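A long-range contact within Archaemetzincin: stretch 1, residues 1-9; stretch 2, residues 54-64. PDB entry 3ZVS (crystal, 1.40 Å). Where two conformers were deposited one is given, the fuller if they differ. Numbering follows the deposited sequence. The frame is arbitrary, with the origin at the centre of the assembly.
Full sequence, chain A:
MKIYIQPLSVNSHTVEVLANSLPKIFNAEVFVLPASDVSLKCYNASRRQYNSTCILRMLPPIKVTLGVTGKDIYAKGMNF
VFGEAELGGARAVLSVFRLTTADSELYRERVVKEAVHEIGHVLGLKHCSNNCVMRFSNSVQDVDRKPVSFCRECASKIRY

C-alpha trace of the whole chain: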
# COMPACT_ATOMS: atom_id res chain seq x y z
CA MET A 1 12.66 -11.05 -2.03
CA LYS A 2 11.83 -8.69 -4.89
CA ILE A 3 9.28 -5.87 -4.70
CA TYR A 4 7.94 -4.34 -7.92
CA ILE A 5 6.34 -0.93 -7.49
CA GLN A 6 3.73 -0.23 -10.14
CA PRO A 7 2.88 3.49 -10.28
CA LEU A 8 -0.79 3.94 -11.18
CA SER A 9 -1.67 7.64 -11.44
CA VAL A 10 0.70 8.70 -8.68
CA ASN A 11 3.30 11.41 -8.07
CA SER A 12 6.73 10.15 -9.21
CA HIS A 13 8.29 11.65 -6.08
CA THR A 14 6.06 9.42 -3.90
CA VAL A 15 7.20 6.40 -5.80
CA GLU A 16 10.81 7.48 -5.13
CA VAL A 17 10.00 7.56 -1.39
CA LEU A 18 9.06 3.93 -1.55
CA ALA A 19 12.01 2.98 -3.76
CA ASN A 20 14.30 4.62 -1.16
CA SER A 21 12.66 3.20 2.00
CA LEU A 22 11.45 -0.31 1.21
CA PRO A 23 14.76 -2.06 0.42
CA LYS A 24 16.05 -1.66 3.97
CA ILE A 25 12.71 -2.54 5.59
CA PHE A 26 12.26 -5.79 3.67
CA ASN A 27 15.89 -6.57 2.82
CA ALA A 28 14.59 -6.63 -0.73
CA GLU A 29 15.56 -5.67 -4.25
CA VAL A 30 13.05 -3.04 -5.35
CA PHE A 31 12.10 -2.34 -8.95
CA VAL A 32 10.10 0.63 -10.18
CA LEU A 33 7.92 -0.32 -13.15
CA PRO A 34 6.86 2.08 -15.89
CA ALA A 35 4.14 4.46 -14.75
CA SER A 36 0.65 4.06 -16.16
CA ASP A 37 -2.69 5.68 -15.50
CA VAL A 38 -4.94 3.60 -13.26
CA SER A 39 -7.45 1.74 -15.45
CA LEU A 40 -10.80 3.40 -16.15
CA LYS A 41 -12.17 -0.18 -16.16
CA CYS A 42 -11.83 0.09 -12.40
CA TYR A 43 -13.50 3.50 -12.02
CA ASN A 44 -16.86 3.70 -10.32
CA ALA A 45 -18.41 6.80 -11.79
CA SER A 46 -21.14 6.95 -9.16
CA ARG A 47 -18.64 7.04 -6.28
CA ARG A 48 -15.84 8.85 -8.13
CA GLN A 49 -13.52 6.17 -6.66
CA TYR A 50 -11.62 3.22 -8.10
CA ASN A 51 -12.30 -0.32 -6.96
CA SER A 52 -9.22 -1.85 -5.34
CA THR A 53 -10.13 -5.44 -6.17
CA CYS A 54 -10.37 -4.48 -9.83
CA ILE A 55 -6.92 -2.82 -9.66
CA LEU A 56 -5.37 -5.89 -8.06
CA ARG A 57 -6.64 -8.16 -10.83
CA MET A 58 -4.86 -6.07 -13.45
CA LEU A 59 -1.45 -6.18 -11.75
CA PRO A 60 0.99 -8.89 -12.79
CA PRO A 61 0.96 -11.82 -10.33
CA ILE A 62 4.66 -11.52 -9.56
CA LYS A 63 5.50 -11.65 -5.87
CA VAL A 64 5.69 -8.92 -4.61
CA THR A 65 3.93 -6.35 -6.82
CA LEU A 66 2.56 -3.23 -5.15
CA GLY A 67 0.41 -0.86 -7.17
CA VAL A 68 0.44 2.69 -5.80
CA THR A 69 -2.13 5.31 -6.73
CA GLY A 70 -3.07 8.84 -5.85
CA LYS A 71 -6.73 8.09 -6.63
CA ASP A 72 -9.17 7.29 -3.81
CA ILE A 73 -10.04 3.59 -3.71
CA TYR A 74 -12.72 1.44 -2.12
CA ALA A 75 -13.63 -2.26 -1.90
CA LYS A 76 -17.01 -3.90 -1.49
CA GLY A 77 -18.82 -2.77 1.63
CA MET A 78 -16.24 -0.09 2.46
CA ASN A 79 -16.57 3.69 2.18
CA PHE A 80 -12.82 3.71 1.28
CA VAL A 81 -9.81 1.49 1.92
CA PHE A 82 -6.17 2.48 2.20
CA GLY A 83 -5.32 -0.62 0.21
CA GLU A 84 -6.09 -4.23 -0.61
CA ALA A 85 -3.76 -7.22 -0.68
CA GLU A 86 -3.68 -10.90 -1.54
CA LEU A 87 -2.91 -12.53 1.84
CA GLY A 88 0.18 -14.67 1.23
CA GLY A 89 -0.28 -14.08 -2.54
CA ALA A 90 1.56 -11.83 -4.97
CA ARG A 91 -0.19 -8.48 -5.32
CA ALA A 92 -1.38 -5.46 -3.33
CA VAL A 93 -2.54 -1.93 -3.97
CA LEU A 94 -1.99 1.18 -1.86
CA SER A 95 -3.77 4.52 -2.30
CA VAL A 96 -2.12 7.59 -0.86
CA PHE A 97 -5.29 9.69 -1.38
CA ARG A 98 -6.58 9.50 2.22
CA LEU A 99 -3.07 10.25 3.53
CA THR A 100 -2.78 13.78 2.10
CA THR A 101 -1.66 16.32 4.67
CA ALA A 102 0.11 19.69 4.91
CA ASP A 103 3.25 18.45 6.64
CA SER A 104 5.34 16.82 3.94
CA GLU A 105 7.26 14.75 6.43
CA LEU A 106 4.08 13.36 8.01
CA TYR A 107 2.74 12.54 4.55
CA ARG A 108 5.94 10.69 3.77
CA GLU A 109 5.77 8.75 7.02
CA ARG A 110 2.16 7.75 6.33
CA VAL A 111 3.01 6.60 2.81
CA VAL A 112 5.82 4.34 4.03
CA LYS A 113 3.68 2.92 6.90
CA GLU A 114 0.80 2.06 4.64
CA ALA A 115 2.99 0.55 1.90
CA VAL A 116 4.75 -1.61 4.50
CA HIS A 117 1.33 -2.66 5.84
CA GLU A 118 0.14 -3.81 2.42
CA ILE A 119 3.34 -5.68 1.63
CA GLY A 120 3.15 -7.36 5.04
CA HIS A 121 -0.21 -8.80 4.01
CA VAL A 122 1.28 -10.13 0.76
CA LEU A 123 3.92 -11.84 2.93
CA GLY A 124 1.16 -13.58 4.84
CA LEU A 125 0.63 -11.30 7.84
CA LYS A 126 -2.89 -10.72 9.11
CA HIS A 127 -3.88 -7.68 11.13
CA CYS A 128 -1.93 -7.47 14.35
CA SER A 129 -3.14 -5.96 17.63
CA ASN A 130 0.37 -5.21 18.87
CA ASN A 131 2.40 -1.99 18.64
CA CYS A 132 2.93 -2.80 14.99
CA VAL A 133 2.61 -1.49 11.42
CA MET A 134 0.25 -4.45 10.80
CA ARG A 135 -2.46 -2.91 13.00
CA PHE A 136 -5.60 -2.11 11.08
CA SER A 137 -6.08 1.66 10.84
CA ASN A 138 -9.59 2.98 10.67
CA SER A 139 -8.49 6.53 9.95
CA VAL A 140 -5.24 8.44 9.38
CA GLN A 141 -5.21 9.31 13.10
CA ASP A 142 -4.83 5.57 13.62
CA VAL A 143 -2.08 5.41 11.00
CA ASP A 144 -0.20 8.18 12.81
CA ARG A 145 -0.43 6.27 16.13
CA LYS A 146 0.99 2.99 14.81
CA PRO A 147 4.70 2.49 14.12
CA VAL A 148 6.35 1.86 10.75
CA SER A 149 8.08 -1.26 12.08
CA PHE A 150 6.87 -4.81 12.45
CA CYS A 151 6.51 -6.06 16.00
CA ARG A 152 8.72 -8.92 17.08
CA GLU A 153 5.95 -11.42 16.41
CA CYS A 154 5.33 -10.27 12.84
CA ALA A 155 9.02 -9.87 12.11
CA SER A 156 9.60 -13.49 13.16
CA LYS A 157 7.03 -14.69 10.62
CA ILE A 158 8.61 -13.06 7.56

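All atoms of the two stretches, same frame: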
# COMPACT_ATOMS: atom_id res chain seq x y z
N MET A 1 13.99 -11.64 -1.73
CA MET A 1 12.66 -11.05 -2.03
C MET A 1 12.83 -9.89 -3.00
O MET A 1 13.75 -9.08 -2.89
CB MET A 1 12.01 -10.56 -0.73
CG MET A 1 10.64 -9.94 -0.90
SD MET A 1 10.07 -9.07 0.59
CE MET A 1 10.14 -10.37 1.82
N LYS A 2 11.89 -9.80 -3.94
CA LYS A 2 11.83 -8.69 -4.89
C LYS A 2 10.50 -7.98 -4.72
O LYS A 2 9.48 -8.64 -4.50
CB LYS A 2 11.95 -9.19 -6.34
CG LYS A 2 13.17 -10.07 -6.55
CD LYS A 2 13.71 -10.03 -7.96
CE LYS A 2 14.67 -11.19 -8.24
NZ LYS A 2 15.66 -11.41 -7.14
N ILE A 3 10.51 -6.66 -4.77
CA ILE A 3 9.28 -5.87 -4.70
C ILE A 3 9.26 -5.01 -5.96
O ILE A 3 10.22 -4.27 -6.21
CB ILE A 3 9.26 -4.94 -3.47
CG1 ILE A 3 9.36 -5.77 -2.19
CG2 ILE A 3 8.01 -4.05 -3.49
CD1 ILE A 3 9.61 -4.98 -0.93
N TYR A 4 8.17 -5.12 -6.71
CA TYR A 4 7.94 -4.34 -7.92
C TYR A 4 6.91 -3.29 -7.58
O TYR A 4 5.78 -3.63 -7.22
CB TYR A 4 7.43 -5.24 -9.04
CG TYR A 4 8.43 -6.30 -9.41
CD1 TYR A 4 8.49 -7.49 -8.72
CD2 TYR A 4 9.33 -6.10 -10.45
CE1 TYR A 4 9.41 -8.46 -9.04
CE2 TYR A 4 10.27 -7.07 -10.78
CZ TYR A 4 10.29 -8.24 -10.08
OH TYR A 4 11.22 -9.21 -10.41
N ILE A 5 7.28 -2.03 -7.68
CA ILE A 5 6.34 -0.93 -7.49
C ILE A 5 5.76 -0.55 -8.84
O ILE A 5 6.48 -0.22 -9.77
CB ILE A 5 7.02 0.30 -6.86
CG1 ILE A 5 7.66 -0.05 -5.52
CG2 ILE A 5 6.05 1.45 -6.68
CD1 ILE A 5 8.67 0.97 -5.05
N GLN A 6 4.44 -0.61 -8.94
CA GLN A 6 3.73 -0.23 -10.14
C GLN A 6 3.01 1.11 -9.90
O GLN A 6 1.94 1.16 -9.26
CB GLN A 6 2.68 -1.30 -10.52
CG GLN A 6 1.79 -0.89 -11.70
CD GLN A 6 2.61 -0.66 -12.95
OE1 GLN A 6 3.21 -1.59 -13.49
NE2 GLN A 6 2.68 0.57 -13.38
N PRO A 7 3.56 2.21 -10.42
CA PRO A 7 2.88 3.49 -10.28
C PRO A 7 1.60 3.50 -11.11
O PRO A 7 1.64 3.15 -12.31
CB PRO A 7 3.93 4.52 -10.79
CG PRO A 7 5.22 3.76 -10.87
CD PRO A 7 4.81 2.35 -11.19
N LEU A 8 0.50 3.90 -10.52
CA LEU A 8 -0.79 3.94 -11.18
C LEU A 8 -1.44 5.28 -10.88
O LEU A 8 -2.09 5.43 -9.83
CB LEU A 8 -1.69 2.83 -10.68
CG LEU A 8 -1.23 1.41 -10.94
CD1 LEU A 8 -2.10 0.42 -10.17
CD2 LEU A 8 -1.25 1.06 -12.39
N SER A 9 -1.22 6.27 -11.73
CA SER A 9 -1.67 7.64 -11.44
C SER A 9 -1.22 8.14 -10.07
O SER A 9 -2.03 8.39 -9.17
CB SER A 9 -3.17 7.75 -11.56
OG SER A 9 -3.60 7.35 -12.86
N CYS A 54 -10.56 -4.65 -8.40
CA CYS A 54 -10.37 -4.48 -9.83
C CYS A 54 -8.89 -4.18 -10.13
O CYS A 54 -8.28 -4.82 -10.99
CB CYS A 54 -11.32 -3.39 -10.31
SG CYS A 54 -11.37 -3.08 -12.09
N ILE A 55 -8.31 -3.19 -9.43
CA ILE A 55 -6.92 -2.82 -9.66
C ILE A 55 -5.99 -4.00 -9.42
O ILE A 55 -5.11 -4.29 -10.23
CB ILE A 55 -6.51 -1.66 -8.77
CG1 ILE A 55 -7.29 -0.39 -9.17
CG2 ILE A 55 -5.02 -1.42 -8.85
CD1 ILE A 55 -7.15 0.73 -8.17
N LEU A 56 -6.20 -4.72 -8.34
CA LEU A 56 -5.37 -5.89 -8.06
C LEU A 56 -5.34 -6.89 -9.20
O LEU A 56 -4.31 -7.43 -9.56
CB LEU A 56 -5.86 -6.66 -6.83
CG LEU A 56 -5.56 -6.15 -5.46
CD1 LEU A 56 -6.06 -7.12 -4.41
CD2 LEU A 56 -4.06 -5.94 -5.30
N ARG A 57 -6.52 -7.17 -9.77
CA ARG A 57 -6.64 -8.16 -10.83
C ARG A 57 -5.79 -7.82 -12.03
O ARG A 57 -5.36 -8.69 -12.77
CB ARG A 57 -8.10 -8.27 -11.30
CG ARG A 57 -8.88 -9.38 -10.64
CD ARG A 57 -10.16 -9.71 -11.45
NE ARG A 57 -10.93 -8.52 -11.78
CZ ARG A 57 -11.78 -7.94 -10.94
NH1 ARG A 57 -11.95 -8.40 -9.72
NH2 ARG A 57 -12.41 -6.86 -11.34
N MET A 58 -5.55 -6.53 -12.26
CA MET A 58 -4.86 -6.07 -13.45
C MET A 58 -3.33 -6.01 -13.26
O MET A 58 -2.55 -5.88 -14.22
CB MET A 58 -5.50 -4.73 -13.87
CG MET A 58 -7.00 -4.88 -14.32
SD MET A 58 -8.00 -3.37 -14.76
CE MET A 58 -7.29 -2.96 -16.33
N LEU A 59 -2.87 -6.16 -12.02
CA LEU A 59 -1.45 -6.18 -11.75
C LEU A 59 -0.88 -7.54 -12.15
O LEU A 59 -1.59 -8.54 -12.10
CB LEU A 59 -1.21 -5.93 -10.25
CG LEU A 59 -1.50 -4.50 -9.80
CD1 LEU A 59 -1.42 -4.40 -8.28
CD2 LEU A 59 -0.55 -3.49 -10.45
N PRO A 60 0.41 -7.58 -12.51
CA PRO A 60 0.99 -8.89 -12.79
C PRO A 60 1.13 -9.68 -11.50
O PRO A 60 1.47 -9.08 -10.48
CB PRO A 60 2.38 -8.55 -13.36
CG PRO A 60 2.70 -7.22 -12.80
CD PRO A 60 1.39 -6.49 -12.65
N PRO A 61 0.84 -10.99 -11.53
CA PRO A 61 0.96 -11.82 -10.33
C PRO A 61 2.41 -12.24 -10.05
O PRO A 61 2.75 -13.43 -10.01
CB PRO A 61 0.08 -13.03 -10.66
CG PRO A 61 0.15 -13.14 -12.14
CD PRO A 61 0.29 -11.74 -12.68
N ILE A 62 3.26 -11.26 -9.83
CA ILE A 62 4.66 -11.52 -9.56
C ILE A 62 4.94 -11.06 -8.14
O ILE A 62 4.82 -9.88 -7.83
CB ILE A 62 5.54 -10.78 -10.56
CG1 ILE A 62 5.21 -11.27 -11.98
CG2 ILE A 62 6.99 -10.99 -10.21
CD1 ILE A 62 5.85 -10.45 -13.05
N LYS A 63 5.30 -11.98 -7.27
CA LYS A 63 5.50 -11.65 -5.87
C LYS A 63 6.81 -10.90 -5.69
O LYS A 63 7.86 -11.39 -6.12
CB LYS A 63 5.53 -12.94 -5.04
CG LYS A 63 5.59 -12.73 -3.54
CD LYS A 63 5.45 -14.07 -2.77
CE LYS A 63 5.25 -13.88 -1.26
NZ LYS A 63 3.90 -14.35 -0.79
N VAL A 64 6.83 -9.71 -5.07
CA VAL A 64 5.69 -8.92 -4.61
C VAL A 64 5.48 -7.75 -5.58
O VAL A 64 6.45 -7.08 -5.93
CB VAL A 64 5.97 -8.30 -3.22
CG1 VAL A 64 4.86 -7.34 -2.79
CG2 VAL A 64 6.18 -9.38 -2.16
O HOH W 1 9.91 -11.97 -4.33

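Stretch 1 runs as an extended strand from K2, while stretch 2 begins in the last part of a helix that starts earlier in the chain and continues as a loop from L59 to V64. The two approach each other unevenly. The CA atoms of I3 and V64 lie 4.7 Å apart, a spacing typical of neighbouring strands; the CA atoms of Q6 and L59 are 8.1 Å apart, and those of L8 and I55 are 9.3 Å apart. At the first position the main chains can bond directly, whereas at the other two side chains must fill the gap. As the register advances from I3 to L8 in stretch 1 it retreats from V64 to I55 in stretch 2. Taken end to end the two stretches run in opposite senses, but at V64 the chain has turned to run alongside the strand in the same direction, and its hydrogen bonds are of the parallel type.

The backbone bonding centres on V64, whose amide and carbonyl both engage the strand. V64 N donates to K2 O at 2.9 Å with an N-H...O angle of 177°, and Y4 N donates to V64 O at 2.7 Å with an angle of 171°. Both bonds are short and nearly linear, and they bracket I3, which offers neither its N nor its O to stretch 2. I3 contributes instead a CA-H...O contact, with I3 CA 3.3 Å from V64 O and an angle of 141° at the hydrogen; the same carbonyl thus receives the Y4 amide and lies close to the I3 alpha carbon. The peptide bond preceding V64 is cis.

Water 1 extends this linkage beyond the direct bonds. It accepts from K2 N at 3.0 Å, measured to the water O, and that O donates to K63 O at 2.8 Å. The water therefore bridges the main chains of K2 and K63, supplying a partner to each where they do not bond to one another.

Of all the residues, V64 loses the most surface to the opposing stretch, 92 Å² of the 389 Å² summed over both sides. Its CB is 4.4 Å from I3 CG1, a loose apolar approach consistent with the CA-to-CB bond of I3 pointing away. Y4 starts sideways, but its ring end comes nearer, bringing CE1 to 3.7 Å from I62 CG2. This is an apolar contact in which the methyl lies oblique to the ring; the carbonyl oxygens of V64 and K63 lie at the ring edge, near its plane.

Farther along, Q6 and L8 both point toward stretch 2. The aliphatic part of Q6 packs against L59, with Q6 CG 3.7 Å from L59 CD2, while its amide turns to its own stretch: Q6 NE2 donates to P7 O at 3.0 Å and 160°. L8 CD1 lies 3.7 Å from I55 CG2 and 4.2 Å from L59 CD2, so a single methyl touches both I55, in the helix, and L59, in the loop. L59 CD2 in turn serves both Q6 and L8. The side chains of L8, I55 and L59, with the aliphatic part of Q6, span the wider backbone gap by van der Waals packing, and the burial of L8, I55 and L59 adds a hydrophobic contribution.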